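Local coordinates for uncharacterized protein from DUF35 family (Sulfolobus solfataricus, PDB 3IRB), which is of unknown function but pairs a zinc ribbon with an OB fold and may bind acyl-CoA, at residues A[17-20]-A[21-25]. Residues are numbered along the deposited sequence; the frame is centred on the assembly and turned at random.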
ATOM      1  N   TYR A  17      10.608  -7.764   1.838  1.00 12.62           N
ATOM      2  CA  TYR A  17      11.185  -6.607   1.129  1.00 16.55           C
ATOM      3  C   TYR A  17      11.221  -6.888  -0.392  1.00 16.30           C
ATOM      4  O   TYR A  17      10.828  -6.056  -1.202  1.00 16.22           O
ATOM      5  CB  TYR A  17      12.564  -6.283   1.667  1.00 17.33           C
ATOM      6  CG  TYR A  17      13.243  -5.184   0.909  1.00 24.54           C
ATOM      7  CD1 TYR A  17      12.819  -3.865   1.047  1.00 28.79           C
ATOM      8  CD2 TYR A  17      14.274  -5.460   0.032  1.00 32.78           C
ATOM      9  CE1 TYR A  17      13.429  -2.839   0.336  1.00 40.38           C
ATOM     10  CE2 TYR A  17      14.894  -4.444  -0.673  1.00 43.83           C
ATOM     11  CZ  TYR A  17      14.464  -3.137  -0.512  1.00 44.68           C
ATOM     12  OH  TYR A  17      15.072  -2.132  -1.221  1.00 57.81           O
ATOM     13  N   ASP A  18      11.671  -8.076  -0.746  1.00 17.27           N
ATOM     14  CA  ASP A  18      11.782  -8.468  -2.155  1.00 18.37           C
ATOM     15  C   ASP A  18      10.456  -8.429  -2.891  1.00 19.09           C
ATOM     16  O   ASP A  18      10.385  -7.901  -3.987  1.00 17.98           O
ATOM     17  CB  ASP A  18      12.406  -9.854  -2.263  1.00 18.25           C
ATOM     18  CG  ASP A  18      13.875  -9.845  -1.995  1.00 26.12           C
ATOM     19  OD1 ASP A  18      14.488  -8.751  -2.011  1.00 23.98           O
ATOM     20  OD2 ASP A  18      14.406 -10.944  -1.774  1.00 22.80           O
ATOM     21  N   VAL A  19       9.415  -8.981  -2.275  1.00 19.91           N
ATOM     22  CA  VAL A  19       8.080  -8.983  -2.844  1.00 19.12           C
ATOM     23  C   VAL A  19       7.563  -7.555  -3.023  1.00 17.36           C
ATOM     24  O   VAL A  19       7.046  -7.203  -4.091  1.00 19.70           O
ATOM     25  CB  VAL A  19       7.085  -9.781  -1.945  1.00 20.87           C
ATOM     26  CG1 VAL A  19       5.619  -9.475  -2.347  1.00 28.34           C
ATOM     27  CG2 VAL A  19       7.403 -11.262  -1.998  1.00 27.01           C
HETATM   28  N   MSE A  20       7.766  -6.716  -2.011  1.00 18.25           N
HETATM   29  CA  MSE A  20       7.307  -5.327  -2.072  1.00 18.51           C
HETATM   30  C   MSE A  20       8.081  -4.539  -3.126  1.00 20.82           C
HETATM   31  O   MSE A  20       7.514  -3.698  -3.823  1.00 20.71           O
HETATM   32  CB  MSE A  20       7.405  -4.660  -0.696  1.00 21.30           C
HETATM   33  CG  MSE A  20       6.510  -5.368   0.346  1.00 25.97           C
HETATM   34 SE   MSE A  20       7.114  -5.216   2.219  0.75 26.95          SE
HETATM   35  CE  MSE A  20       5.619  -4.059   2.500  1.00 19.67           C
ATOM     36  N   GLU A  21       9.369  -4.815  -3.258  1.00 20.30           N
ATOM     37  CA  GLU A  21      10.157  -4.174  -4.310  1.00 22.16           C
ATOM     38  C   GLU A  21       9.726  -4.623  -5.722  1.00 21.91           C
ATOM     39  O   GLU A  21       9.668  -3.810  -6.635  1.00 21.78           O
ATOM     40  CB  GLU A  21      11.647  -4.407  -4.122  1.00 22.68           C
ATOM     41  CG  GLU A  21      12.280  -3.474  -3.106  1.00 33.97           C
ATOM     42  CD  GLU A  21      12.119  -1.997  -3.467  1.00 38.16           C
ATOM     43  OE1 GLU A  21      12.694  -1.551  -4.483  1.00 45.75           O
ATOM     44  OE2 GLU A  21      11.414  -1.289  -2.728  1.00 38.03           O
ATOM     45  N   ALA A  22       9.485  -5.916  -5.912  1.00 21.04           N
ATOM     46  CA  ALA A  22       9.013  -6.409  -7.208  1.00 23.06           C
ATOM     47  C   ALA A  22       7.754  -5.651  -7.618  1.00 22.22           C
ATOM     48  O   ALA A  22       7.592  -5.214  -8.769  1.00 23.59           O
ATOM     49  CB  ALA A  22       8.747  -7.925  -7.141  1.00 22.10           C
ATOM     50  N   GLU A  23       6.856  -5.464  -6.658  1.00 22.48           N
ATOM     51  CA  GLU A  23       5.605  -4.780  -6.915  1.00 21.73           C
ATOM     52  C   GLU A  23       5.749  -3.306  -7.258  1.00 21.19           C
ATOM     53  O   GLU A  23       4.994  -2.790  -8.095  1.00 21.72           O
ATOM     54  CB  GLU A  23       4.638  -5.005  -5.753  1.00 22.86           C
ATOM     55  CG  GLU A  23       4.214  -6.507  -5.757  1.00 30.49           C
ATOM     56  CD  GLU A  23       3.277  -6.904  -4.637  1.00 36.34           C
ATOM     57  OE1 GLU A  23       2.807  -6.024  -3.864  1.00 34.15           O
ATOM     58  OE2 GLU A  23       3.018  -8.127  -4.572  1.00 40.18           O
ATOM     59  N   ARG A  24       6.696  -2.630  -6.625  1.00 20.46           N
ATOM     60  CA  ARG A  24       6.962  -1.248  -6.967  1.00 20.13           C
ATOM     61  C   ARG A  24       7.128  -1.079  -8.481  1.00 18.81           C
ATOM     62  O   ARG A  24       6.513  -0.214  -9.093  1.00 17.85           O
ATOM     63  CB  ARG A  24       8.225  -0.766  -6.249  1.00 21.51           C
ATOM     64  CG  ARG A  24       8.801   0.461  -6.810  1.00 25.80           C
ATOM     65  CD  ARG A  24      10.069   0.793  -6.122  1.00 36.83           C
ATOM     66  NE  ARG A  24      10.688   1.960  -6.722  1.00 43.14           N
ATOM     67  CZ  ARG A  24      11.888   2.419  -6.386  1.00 48.14           C
ATOM     68  NH1 ARG A  24      12.605   1.800  -5.449  1.00 46.33           N
ATOM     69  NH2 ARG A  24      12.369   3.504  -6.991  1.00 49.73           N
ATOM     70  N   TYR A  25       7.942  -1.935  -9.093  1.00 18.64           N
ATOM     71  CA  TYR A  25       8.222  -1.798 -10.511  1.00 18.02           C
ATOM     72  C   TYR A  25       7.020  -2.154 -11.359  1.00 18.70           C
ATOM     73  O   TYR A  25       6.780  -1.483 -12.362  1.00 18.35           O
ATOM     74  CB  TYR A  25       9.473  -2.564 -10.903  1.00 19.46           C
ATOM     75  CG  TYR A  25      10.654  -1.953 -10.212  1.00 17.22           C
ATOM     76  CD1 TYR A  25      11.101  -0.664 -10.573  1.00 22.33           C
ATOM     77  CD2 TYR A  25      11.286  -2.607  -9.184  1.00 16.73           C
ATOM     78  CE1 TYR A  25      12.152  -0.074  -9.910  1.00 23.76           C
ATOM     79  CE2 TYR A  25      12.373  -2.040  -8.539  1.00 26.50           C
ATOM     80  CZ  TYR A  25      12.788  -0.775  -8.902  1.00 27.94           C
ATOM     81  OH  TYR A  25      13.844  -0.205  -8.254  1.00 33.31           O
TER
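Y17 carries CG trans to its own backbone N (chi1 175°), which sends the ring toward the next turn of the helix, where E21, folded back at chi2 (-59°), lays its CG over one face of that ring. The two residues form an i, i+4 pair on the alpha-helix 12-28, which packs against strand 114-123 of the OB-fold part of this two-domain zinc-ribbon protein. The methylene sits off-centre, toward the hydroxyl-bearing CZ: CG of E21 is 3.7 Å from the ring centroid and 3.4 Å from CZ of Y17, a CH-pi contact. The carboxylate plane lies only 15° from that of the ring, and CD of E21 stands above the hydroxyl on the same face, 3.7 Å from OH of Y17. From there OE1 of E21 reaches NH1 of R24 at 3.5 Å, a weak hydrogen bond within a long salt bridge, so that one glutamate joins an aromatic ring on the preceding turn to a guanidinium on the following one.

V19 and E23 lie side by side and point the same way; CG1 of V19 meets OE2 of E23 at 3.7 Å, while the aliphatic part of the glutamate runs past the V19 carbonyl. The backbone ties the two turns by four successive alpha-helical bonds, each from an amide at i+4 to the carbonyl at i: E21, A22, E23 and R24 to Y17, D18, V19 and M20. The buried selenomethionine M20 turns to the protein interior, onto L118 and Y120 of strand 114-123 and the loop residue P139; Y120 also touches Y17. The carbonyl oxygen of M20 has two donors, the indole NE1 of W138 and, at 3.1 Å, the backbone N of R24.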